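Excinuclease ABC, subunit A. (Deinococcus radiodurans, PDB 2VF7) probably binds DNA and hydrolyses ATP as a zinc-containing UvrA-family member of the ABC superfamily, acting in DNA damage recognition and excision repair. Local coordinates at residues P172-T175 / I176-A180; D205-W208 / R209-P212; E213-R216 / H217-F221; Q240-K244 / K245-P249; K276-Q279 / G280-S284. The protein carries 1 engineered substitution. One frame throughout, in Å; residues are numbered along the deposited sequence.

In the fold
The five contacts follow one another along the chain, interactions 1 to 4 in the UvrA DNA-binding domain and interaction 5 after them, all away from the ADP sites. Interactions 1, 2 and 3 form one cluster, with the centres of 1 and 2 about 8 Å apart and those of 2 and 3 about 11 Å. Trp208 links them, bonding through its backbone to Leu174 and packing its indole on helix 213-221. Interaction 4, about 25 Å from interaction 2 between centres, ends helix 236-245 beside the second subunit. Interaction 5 leads from helix 272-278 into strand 283-286, toward the zinc-binding cysteines. The cluster is thus probably a compact part of the domain, whereas interaction 4 serves the dimer contact.

Interaction 1: residues P172-T175 / I176-A180; sequences PSLT and IRERA
Glu178 folds back over Thr175, laying its CD 3.6 Å from Thr175 CB and offering OE2 to the backbone N of Thr175 at 3.0 Å. The chain is extended beyond CG, and CG stands anti to the carbonyl carbon (chi1 -76°), which turns the carboxylate back toward the start of the turn. The N-H meets OE2 from above the carboxylate plane rather than within it. On the inside of the loop, Thr175 O takes Ala180 N at 3.1 Å and, in a weak and bent bond, Glu178 N. Positive phi at Arg179 (57°) turns the chain so that Ala180 N comes back to that oxygen. Ala180 CB also rests on Leu174 CB at 3.6 Å, a small apolar contact beside that bond. The methyl of Thr175 is modelled very near Arg177 N, and the rotation of that side chain is doubtful. Outside the loop, Arg177 forms a salt bridge with Asp205, and Ile176 packs on Leu197 of helix 187-199. Residues Ile176 to Arg179 thus make a type I beta turn whose Glu178 side chain bonds back to the amide before it, in the loop between helices 165-168 and 187-199 of the UvrA DNA-binding domain.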
# COMPACT_ATOMS: atom_id res chain seq x y z
N PRO A 172 38.50 -29.34 -6.76
CA PRO A 172 38.23 -30.20 -7.93
C PRO A 172 38.51 -31.70 -7.73
O PRO A 172 38.33 -32.46 -8.69
CB PRO A 172 39.18 -29.63 -9.01
CG PRO A 172 39.77 -28.39 -8.42
CD PRO A 172 39.76 -28.61 -6.95
N SER A 173 38.92 -32.12 -6.53
CA SER A 173 39.01 -33.56 -6.18
C SER A 173 37.62 -34.13 -5.90
O SER A 173 37.38 -35.34 -6.06
CB SER A 173 39.94 -33.82 -4.98
OG SER A 173 39.60 -33.04 -3.84
N LEU A 174 36.70 -33.24 -5.52
CA LEU A 174 35.33 -33.63 -5.21
C LEU A 174 34.55 -34.15 -6.42
O LEU A 174 34.81 -33.80 -7.57
CB LEU A 174 34.60 -32.47 -4.51
CG LEU A 174 34.55 -32.36 -2.98
CD1 LEU A 174 35.46 -33.35 -2.25
CD2 LEU A 174 34.82 -30.95 -2.53
N THR A 175 33.59 -35.02 -6.13
CA THR A 175 32.66 -35.57 -7.09
C THR A 175 31.46 -34.60 -7.18
O THR A 175 31.22 -33.83 -6.25
CB THR A 175 32.23 -36.96 -6.55
OG1 THR A 175 32.64 -38.01 -7.44
CG2 THR A 175 30.75 -37.05 -6.26
N ILE A 176 30.73 -34.60 -8.30
CA ILE A 176 29.52 -33.77 -8.40
C ILE A 176 28.52 -34.10 -7.25
O ILE A 176 27.99 -33.20 -6.61
CB ILE A 176 28.89 -33.75 -9.84
CG1 ILE A 176 29.82 -33.07 -10.85
CG2 ILE A 176 27.56 -33.01 -9.84
CD1 ILE A 176 29.37 -33.27 -12.37
N ARG A 177 28.30 -35.39 -6.96
CA ARG A 177 27.49 -35.82 -5.78
C ARG A 177 28.08 -35.35 -4.41
O ARG A 177 27.35 -35.20 -3.41
CB ARG A 177 27.28 -37.35 -5.80
CG ARG A 177 26.16 -37.86 -4.89
CD ARG A 177 25.96 -39.39 -4.91
NE ARG A 177 25.84 -39.96 -6.25
CZ ARG A 177 24.70 -40.17 -6.90
NH1 ARG A 177 23.54 -39.86 -6.34
NH2 ARG A 177 24.71 -40.69 -8.11
N GLU A 178 29.40 -35.12 -4.37
CA GLU A 178 30.08 -34.60 -3.18
C GLU A 178 30.03 -33.07 -3.14
O GLU A 178 30.80 -32.43 -2.44
CB GLU A 178 31.53 -35.10 -3.13
CG GLU A 178 31.69 -36.57 -2.70
CD GLU A 178 33.06 -37.17 -3.02
OE1 GLU A 178 33.25 -38.39 -2.79
OE2 GLU A 178 33.96 -36.44 -3.51
N ARG A 179 29.10 -32.49 -3.90
CA ARG A 179 28.95 -31.02 -4.01
C ARG A 179 30.20 -30.29 -4.50
O ARG A 179 30.53 -29.20 -4.01
CB ARG A 179 28.43 -30.44 -2.71
CG ARG A 179 27.13 -31.09 -2.27
CD ARG A 179 26.34 -30.23 -1.33
NE ARG A 179 25.01 -30.77 -1.12
CZ ARG A 179 23.87 -30.25 -1.59
NH1 ARG A 179 23.86 -29.13 -2.31
NH2 ARG A 179 22.73 -30.86 -1.32
N ALA A 180 30.88 -30.89 -5.48
CA ALA A 180 32.07 -30.28 -6.09
C ALA A 180 31.79 -28.89 -6.62
O ALA A 180 32.63 -28.00 -6.48
CB ALA A 180 32.65 -31.15 -7.18

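Interaction 2: residues D205-W208 / R209-P212; sequences DVPW and RELP
Leu211 touches two side chains of the preceding residues with its two methyl branches. CD2 meets Val206 CG1 at 3.8 Å, while CD1 comes to Trp208 CE3 at 4.0 Å, the leucine crossing the indole at about a right angle. Nearer the backbone, the CB and CG of Glu210 turn toward Val206 and Pro207, with Glu210 CB 4.0 Å from Val206 CG1 and Glu210 CG 4.1 Å from Pro207 CD.

What holds these groups in place is a pair of short backbone bonds. Leu211 N donates to Trp208 O at 2.8 Å and nearly straight (168°), and Glu210 N donates to Pro207 O at 3.0 Å. Each spans three residues, so the chain makes a tight 3-10 turn that sets Leu211 back beside Trp208. The indole itself extends inward because its CG is anti to the backbone N (chi1 -180°); there NE1 bonds to Glu165 and the ring lies against Ile219 and Leu220 of helix 213-221. Leu211 in turn also packs on Ile176. Cutting Leu211 back to an alanine would probably open a gap between Val206 and the indole and leave Trp208 less firmly held on this side. Immediately afterwards Pro212 takes the N-cap position of helix 213-221, which makes this a 3-10 turn leading straight into a helix start within the UvrA DNA-binding domain.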
# COMPACT_ATOMS: atom_id res chain seq x y z
N ASP A 205 29.61 -39.26 -10.03
CA ASP A 205 30.39 -40.00 -9.02
C ASP A 205 31.85 -40.19 -9.45
O ASP A 205 32.48 -41.19 -9.09
CB ASP A 205 29.73 -41.36 -8.73
CG ASP A 205 28.29 -41.23 -8.31
OD1 ASP A 205 28.04 -40.72 -7.20
OD2 ASP A 205 27.40 -41.64 -9.08
N VAL A 206 32.38 -39.21 -10.17
CA VAL A 206 33.77 -39.19 -10.67
C VAL A 206 34.37 -37.82 -10.34
O VAL A 206 33.68 -36.82 -10.46
CB VAL A 206 33.75 -39.46 -12.19
CG1 VAL A 206 34.46 -38.37 -13.00
CG2 VAL A 206 34.27 -40.87 -12.49
N PRO A 207 35.65 -37.75 -9.93
CA PRO A 207 36.13 -36.42 -9.52
C PRO A 207 36.04 -35.37 -10.65
O PRO A 207 36.22 -35.69 -11.84
CB PRO A 207 37.59 -36.68 -9.11
CG PRO A 207 37.65 -38.16 -8.87
CD PRO A 207 36.72 -38.78 -9.81
N TRP A 208 35.77 -34.13 -10.26
CA TRP A 208 35.50 -33.06 -11.22
C TRP A 208 36.57 -33.01 -12.35
O TRP A 208 36.26 -33.22 -13.52
CB TRP A 208 35.34 -31.73 -10.46
CG TRP A 208 35.05 -30.54 -11.33
CD1 TRP A 208 35.94 -29.59 -11.73
CD2 TRP A 208 33.79 -30.17 -11.92
NE1 TRP A 208 35.33 -28.66 -12.53
CE2 TRP A 208 34.01 -28.99 -12.67
CE3 TRP A 208 32.50 -30.73 -11.91
CZ2 TRP A 208 32.98 -28.34 -13.37
CZ3 TRP A 208 31.47 -30.08 -12.63
CH2 TRP A 208 31.73 -28.90 -13.36
N ARG A 209 37.82 -32.78 -11.98
CA ARG A 209 38.94 -32.67 -12.94
C ARG A 209 39.08 -33.81 -13.97
O ARG A 209 39.78 -33.66 -14.98
CB ARG A 209 40.24 -32.50 -12.16
CG ARG A 209 40.82 -33.80 -11.67
CD ARG A 209 41.35 -33.73 -10.26
NE ARG A 209 42.23 -32.59 -9.98
CZ ARG A 209 42.73 -32.34 -8.77
NH1 ARG A 209 42.43 -33.16 -7.76
NH2 ARG A 209 43.52 -31.28 -8.56
N GLU A 210 38.41 -34.93 -13.73
CA GLU A 210 38.42 -36.08 -14.63
C GLU A 210 37.36 -35.99 -15.71
O GLU A 210 37.37 -36.76 -16.67
CB GLU A 210 38.25 -37.40 -13.84
CG GLU A 210 39.33 -37.70 -12.79
CD GLU A 210 40.74 -37.43 -13.29
OE1 GLU A 210 41.48 -36.67 -12.65
OE2 GLU A 210 41.12 -37.97 -14.34
N LEU A 211 36.43 -35.05 -15.57
CA LEU A 211 35.39 -34.85 -16.58
C LEU A 211 35.99 -34.08 -17.75
O LEU A 211 36.91 -33.27 -17.54
CB LEU A 211 34.18 -34.11 -15.99
CG LEU A 211 33.33 -34.81 -14.91
CD1 LEU A 211 32.26 -33.89 -14.38
CD2 LEU A 211 32.68 -36.07 -15.43
N PRO A 212 35.48 -34.31 -18.98
CA PRO A 212 35.99 -33.56 -20.13
C PRO A 212 35.85 -32.07 -19.89
O PRO A 212 34.92 -31.64 -19.21
CB PRO A 212 35.05 -33.98 -21.27
CG PRO A 212 34.51 -35.25 -20.87
CD PRO A 212 34.41 -35.24 -19.37

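Interaction 3: residues E213-R216 / H217-F221; sequences EETR and HWILF
Glu213 O accepts the backbone N of His217 at 2.9 Å, the shortest of four bonds that join the two halves of this helix. Trp218 N to Glu214 O and Ile219 N to Thr215 O follow in the same pattern, and the latter, at 3.0 Å and 173°, is nearly straight. Leu220 N to Arg216 O is longer, at 3.3 Å. Between side chains the main contact is Thr215 CG2 against Ile219 CD1 at 3.7 Å, the two lying side by side and pointing the same way. Ile219 CG1 stands anti to the carbonyl carbon (chi1 -65°), beside its backbone N, which also brings it within 3.2 Å of Thr215 O.

Arg216 bends at chi3 and curls back over the first turn. One face of its guanidinium lies on Glu213 CA, 3.4 Å off the plane and offset toward the rim of the group, and NH1 bonds to Leu211 O, tying the arginine to the chain just before the helix. One turn on, the CB of Phe221 sits over the rim of one face of the His217 ring. Trp218 points elsewhere, stacking on Phe255 and bonding through NE1 to Glu224. Helix 213-221 packs on helix 258-268 through Leu220 on Ala258 and Phe221 on Arg259, and backbone bonds of Ile219 to Ala258 and of Leu220 to Arg259 join the two.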
# COMPACT_ATOMS: atom_id res chain seq x y z
N GLU A 213 36.79 -31.29 -20.43
CA GLU A 213 36.70 -29.82 -20.38
C GLU A 213 35.38 -29.26 -20.94
O GLU A 213 34.86 -28.28 -20.44
CB GLU A 213 37.88 -29.19 -21.12
CG GLU A 213 37.61 -27.80 -21.68
CD GLU A 213 38.09 -26.68 -20.76
OE1 GLU A 213 37.23 -25.92 -20.25
OE2 GLU A 213 39.32 -26.56 -20.56
N GLU A 214 34.89 -29.88 -22.00
CA GLU A 214 33.64 -29.54 -22.67
C GLU A 214 32.45 -29.58 -21.71
O GLU A 214 31.68 -28.61 -21.61
CB GLU A 214 33.42 -30.57 -23.77
CG GLU A 214 32.75 -30.09 -25.02
CD GLU A 214 32.40 -31.26 -25.92
OE1 GLU A 214 33.10 -31.48 -26.94
OE2 GLU A 214 31.43 -31.99 -25.56
N THR A 215 32.29 -30.72 -21.02
CA THR A 215 31.29 -30.91 -19.95
C THR A 215 31.51 -29.93 -18.79
O THR A 215 30.56 -29.28 -18.32
CB THR A 215 31.37 -32.36 -19.42
OG1 THR A 215 31.18 -33.28 -20.50
CG2 THR A 215 30.33 -32.63 -18.36
N ARG A 216 32.76 -29.78 -18.33
CA ARG A 216 33.01 -28.87 -17.20
C ARG A 216 32.60 -27.44 -17.55
O ARG A 216 31.94 -26.78 -16.76
CB ARG A 216 34.43 -28.98 -16.66
CG ARG A 216 34.78 -30.43 -16.27
CD ARG A 216 36.14 -30.60 -15.59
NE ARG A 216 37.04 -29.54 -15.98
CZ ARG A 216 38.01 -29.66 -16.86
NH1 ARG A 216 38.23 -30.82 -17.45
NH2 ARG A 216 38.75 -28.62 -17.15
N HIS A 217 32.95 -27.00 -18.75
CA HIS A 217 32.54 -25.69 -19.24
C HIS A 217 31.01 -25.53 -19.27
O HIS A 217 30.48 -24.55 -18.74
CB HIS A 217 33.12 -25.43 -20.62
CG HIS A 217 33.14 -23.99 -21.00
ND1 HIS A 217 32.23 -23.44 -21.88
CD2 HIS A 217 33.94 -22.97 -20.60
CE1 HIS A 217 32.48 -22.14 -22.01
NE2 HIS A 217 33.51 -21.84 -21.24
N TRP A 218 30.32 -26.48 -19.89
CA TRP A 218 28.85 -26.47 -20.00
C TRP A 218 28.15 -26.32 -18.65
O TRP A 218 27.37 -25.40 -18.44
CB TRP A 218 28.37 -27.75 -20.68
CG TRP A 218 26.96 -27.70 -21.12
CD1 TRP A 218 26.50 -27.19 -22.30
CD2 TRP A 218 25.81 -28.18 -20.41
NE1 TRP A 218 25.13 -27.32 -22.37
CE2 TRP A 218 24.68 -27.93 -21.22
CE3 TRP A 218 25.63 -28.80 -19.17
CZ2 TRP A 218 23.39 -28.26 -20.83
CZ3 TRP A 218 24.33 -29.14 -18.78
CH2 TRP A 218 23.23 -28.87 -19.62
N ILE A 219 28.46 -27.23 -17.73
CA ILE A 219 27.91 -27.23 -16.38
C ILE A 219 28.02 -25.86 -15.71
O ILE A 219 27.06 -25.36 -15.10
CB ILE A 219 28.59 -28.33 -15.53
CG1 ILE A 219 28.24 -29.70 -16.11
CG2 ILE A 219 28.21 -28.23 -14.04
CD1 ILE A 219 28.95 -30.86 -15.47
N LEU A 220 29.20 -25.26 -15.84
CA LEU A 220 29.56 -24.00 -15.19
C LEU A 220 29.07 -22.74 -15.92
O LEU A 220 28.68 -21.79 -15.28
CB LEU A 220 31.08 -23.95 -15.01
CG LEU A 220 31.79 -24.25 -13.69
CD1 LEU A 220 31.08 -25.25 -12.76
CD2 LEU A 220 33.21 -24.71 -13.99
N PHE A 221 29.08 -22.75 -17.26
CA PHE A 221 28.88 -21.51 -18.04
C PHE A 221 27.69 -21.41 -19.03
O PHE A 221 27.35 -20.30 -19.47
CB PHE A 221 30.19 -21.08 -18.71
CG PHE A 221 31.33 -20.86 -17.74
CD1 PHE A 221 31.39 -19.70 -16.97
CD2 PHE A 221 32.34 -21.81 -17.60
CE1 PHE A 221 32.45 -19.50 -16.06
CE2 PHE A 221 33.40 -21.62 -16.70
CZ PHE A 221 33.46 -20.46 -15.92

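Interaction 4: residues Q240-K244 / K245-P249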
# COMPACT_ATOMS: atom_id res chain seq x y z
N GLN A 240 18.83 -44.85 -15.85
CA GLN A 240 18.87 -45.10 -17.29
C GLN A 240 17.89 -46.16 -17.73
O GLN A 240 17.45 -46.17 -18.90
CB GLN A 240 20.28 -45.48 -17.75
CG GLN A 240 21.32 -44.37 -17.58
CD GLN A 240 20.97 -43.10 -18.34
OE1 GLN A 240 20.31 -43.13 -19.38
NE2 GLN A 240 21.41 -41.96 -17.81
N ARG A 241 17.56 -47.08 -16.82
CA ARG A 241 16.58 -48.13 -17.08
C ARG A 241 15.17 -47.60 -16.91
O ARG A 241 14.25 -48.06 -17.58
CB ARG A 241 16.82 -49.36 -16.17
CG ARG A 241 18.29 -49.83 -16.19
CD ARG A 241 18.52 -51.20 -15.53
NE ARG A 241 19.05 -51.13 -14.17
CZ ARG A 241 18.32 -51.25 -13.06
NH1 ARG A 241 17.00 -51.45 -13.13
NH2 ARG A 241 18.91 -51.17 -11.88
N ALA A 242 15.00 -46.65 -16.00
CA ALA A 242 13.76 -45.90 -15.86
C ALA A 242 13.45 -45.18 -17.17
O ALA A 242 12.37 -45.35 -17.73
CB ALA A 242 13.87 -44.92 -14.71
N LEU A 243 14.43 -44.43 -17.70
CA LEU A 243 14.26 -43.72 -18.98
C LEU A 243 13.93 -44.67 -20.11
O LEU A 243 13.05 -44.39 -20.93
CB LEU A 243 15.49 -42.87 -19.33
CG LEU A 243 15.80 -41.71 -18.39
CD1 LEU A 243 17.20 -41.23 -18.62
CD2 LEU A 243 14.79 -40.57 -18.51
N LYS A 244 14.63 -45.80 -20.15
CA LYS A 244 14.45 -46.77 -21.24
C LYS A 244 13.10 -47.49 -21.21
O LYS A 244 12.59 -47.87 -22.26
CB LYS A 244 15.57 -47.79 -21.23
CG LYS A 244 16.07 -48.14 -22.59
CD LYS A 244 17.57 -48.39 -22.59
CE LYS A 244 17.98 -49.35 -23.71
NZ LYS A 244 17.19 -50.65 -23.66
N LYS A 245 12.53 -47.65 -20.02
CA LYS A 245 11.27 -48.38 -19.85
C LYS A 245 10.06 -47.45 -19.71
O LYS A 245 8.93 -47.91 -19.53
CB LYS A 245 11.37 -49.38 -18.69
CG LYS A 245 11.12 -48.78 -17.30
CD LYS A 245 10.25 -49.75 -16.47
CE LYS A 245 9.52 -49.07 -15.30
NZ LYS A 245 10.47 -48.64 -14.22
N LYS A 246 10.32 -46.15 -19.80
CA LYS A 246 9.30 -45.09 -19.84
C LYS A 246 8.45 -44.96 -18.57
O LYS A 246 7.25 -44.70 -18.66
CB LYS A 246 8.38 -45.24 -21.07
CG LYS A 246 9.03 -45.15 -22.42
CD LYS A 246 8.27 -45.98 -23.45
CE LYS A 246 8.86 -45.86 -24.84
NZ LYS A 246 10.07 -46.74 -25.05
N MET A 247 9.08 -45.09 -17.40
CA MET A 247 8.35 -44.93 -16.14
C MET A 247 8.11 -43.46 -15.80
O MET A 247 8.88 -42.59 -16.24
CB MET A 247 9.04 -45.67 -14.99
CG MET A 247 10.27 -45.04 -14.39
SD MET A 247 10.81 -45.88 -12.85
CE MET A 247 9.99 -44.89 -11.59
N GLU A 248 7.04 -43.19 -15.05
CA GLU A 248 6.62 -41.84 -14.69
C GLU A 248 7.76 -41.12 -14.00
O GLU A 248 8.30 -41.62 -13.01
CB GLU A 248 5.39 -41.86 -13.74
CG GLU A 248 4.05 -42.35 -14.33
CD GLU A 248 2.87 -42.34 -13.33
OE1 GLU A 248 3.09 -42.62 -12.13
OE2 GLU A 248 1.71 -42.05 -13.74
N PRO A 249 8.13 -39.93 -14.52
CA PRO A 249 9.11 -39.08 -13.84
C PRO A 249 8.48 -38.50 -12.59
O PRO A 249 7.31 -38.12 -12.64
CB PRO A 249 9.37 -37.95 -14.85
CG PRO A 249 8.69 -38.36 -16.15
CD PRO A 249 7.62 -39.33 -15.78
O HOH W 1 12.27 -45.05 -23.86
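Ala242 O and Leu243 O, two carbonyls of the last turn of helix 236-245, are reached by amides from the residues that follow. Met247 N donates to Ala242 O at 3.3 Å, straight (165°) though long and weak, and Lys246 N makes a weak bond to Leu243 O at 3.4 Å. With positive phi at Lys246 (65°), these two bonds define a Schellman motif. Just before it, Lys245 N is shared between Arg241 O, 3.0 Å away, and Ala242 O, both bonds weak and bent. Leu243 O has a second partner as well: a water donates to it at 3.1 Å and accepts from Lys246 NZ at 3.0 Å. The ammonium curls back to that water through a bend at the end of its chain, and its ionic partner lies across the dimer, Glu248 of the second subunit.

The apolar part is small. In the conformer given, Met247 CG lies 3.6 Å from Ala242 CB, packing against the helix turn it closes; a second conformer makes this contact less certain. Beyond it, Met247 O takes the hydroxyl of Tyr231, on which Ala242 and Leu243 also pack. Several weak bonds thus occupy carbonyls of the last turn, Arg241 O to Leu243 O, and Lys246 links that helix end, through its water and its carboxylate partner, to the neighbouring copy of the protein.

Interaction 5: residues K276-Q279 / G280-S284; sequences KRVQ and GYMIS
The chain leaves helix 272-278 through successive bonds three residues apart, the spacing of a 3-10-like turn: Gly280 N to Arg277 O at 2.9 Å, Tyr281 N to Val278 O at 3.1 Å, and a weak Met282 N to Gln279 O.

Tyr281 turns its ring back along the helix to meet Arg277. Its CE2 sits over the centre of the guanidinium, 3.9 Å above the plane, with the two flat groups inclined by 47°; the hydroxyl lies over the same guanidinium, OH being 3.8 Å from Arg277 NH2. The arginine reaches this place with CG anti to the backbone N (chi1 180°) and a bend at chi2. NH2 is satisfied by Trp184 O, whereas NE is buried by the contact and has no partner in the model. Replacing Arg277 by an alanine would probably remove the flat group against which Tyr281 CE2 and OH rest, leaving the ring freer to turn, and deprive Trp184 O of its donor.

Across the turn, the methyl of Met282 comes against Val278 CG1, modelled closer than usual, so the exact fit there is doubtful. Both side chains reach Phe266 of helix 258-268, and Tyr281 O takes the hydroxyl of Ser167. This is a helix-to-strand connection: strand 283-286 pairs antiparallel with strand 159-162 in a two-stranded sheet and runs on to Cys287, a zinc ligand.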
# COMPACT_ATOMS: atom_id res chain seq x y z
N LYS A 276 25.51 -12.70 0.69
CA LYS A 276 26.86 -12.79 1.21
C LYS A 276 27.49 -14.16 0.92
O LYS A 276 28.69 -14.26 0.73
CB LYS A 276 26.87 -12.47 2.71
CG LYS A 276 28.10 -11.70 3.17
CD LYS A 276 27.75 -10.66 4.24
CE LYS A 276 29.01 -9.89 4.69
NZ LYS A 276 28.72 -8.76 5.62
N ARG A 277 26.66 -15.21 0.89
CA ARG A 277 27.12 -16.57 0.56
C ARG A 277 27.54 -16.63 -0.90
O ARG A 277 28.68 -16.96 -1.23
CB ARG A 277 26.02 -17.60 0.82
CG ARG A 277 26.43 -19.02 0.49
CD ARG A 277 25.24 -19.84 0.01
NE ARG A 277 25.69 -21.15 -0.47
CZ ARG A 277 25.66 -21.56 -1.74
NH1 ARG A 277 25.16 -20.77 -2.71
NH2 ARG A 277 26.12 -22.78 -2.05
N VAL A 278 26.57 -16.31 -1.77
CA VAL A 278 26.74 -16.17 -3.22
C VAL A 278 27.99 -15.36 -3.61
O VAL A 278 28.74 -15.74 -4.52
CB VAL A 278 25.41 -15.60 -3.82
CG1 VAL A 278 25.64 -14.56 -4.89
CG2 VAL A 278 24.54 -16.75 -4.32
N GLN A 279 28.23 -14.28 -2.88
CA GLN A 279 29.35 -13.39 -3.15
C GLN A 279 30.70 -14.05 -2.87
O GLN A 279 31.71 -13.62 -3.40
CB GLN A 279 29.20 -12.10 -2.33
CG GLN A 279 29.57 -10.83 -3.08
CD GLN A 279 29.02 -9.57 -2.40
OE1 GLN A 279 28.15 -9.65 -1.52
NE2 GLN A 279 29.53 -8.41 -2.81
N GLY A 280 30.72 -15.10 -2.05
CA GLY A 280 31.93 -15.90 -1.83
C GLY A 280 32.43 -16.68 -3.05
O GLY A 280 33.58 -17.13 -3.07
N TYR A 281 31.57 -16.86 -4.06
CA TYR A 281 31.92 -17.60 -5.28
C TYR A 281 32.06 -16.66 -6.48
O TYR A 281 32.03 -17.11 -7.64
CB TYR A 281 30.86 -18.67 -5.57
CG TYR A 281 30.49 -19.47 -4.35
CD1 TYR A 281 31.26 -20.57 -3.96
CD2 TYR A 281 29.39 -19.11 -3.56
CE1 TYR A 281 30.93 -21.30 -2.83
CE2 TYR A 281 29.06 -19.85 -2.42
CZ TYR A 281 29.84 -20.94 -2.07
OH TYR A 281 29.54 -21.67 -0.94
N MET A 282 32.23 -15.37 -6.20
CA MET A 282 32.35 -14.35 -7.23
C MET A 282 33.69 -13.65 -7.15
O MET A 282 34.40 -13.76 -6.15
CB MET A 282 31.24 -13.33 -7.08
CG MET A 282 30.01 -13.60 -7.93
SD MET A 282 28.77 -12.30 -7.75
CE MET A 282 28.01 -12.85 -6.24
N ILE A 283 34.04 -12.93 -8.21
CA ILE A 283 35.23 -12.09 -8.20
C ILE A 283 34.83 -10.63 -8.52
O ILE A 283 34.01 -10.39 -9.41
CB ILE A 283 36.38 -12.66 -9.09
CG1 ILE A 283 35.85 -13.16 -10.44
CG2 ILE A 283 37.07 -13.84 -8.38
CD1 ILE A 283 36.93 -13.66 -11.40
N SER A 284 35.37 -9.68 -7.76
CA SER A 284 34.94 -8.27 -7.85
C SER A 284 36.03 -7.33 -8.35
O SER A 284 37.18 -7.40 -7.91
CB SER A 284 34.38 -7.78 -6.51
OG SER A 284 33.80 -6.49 -6.63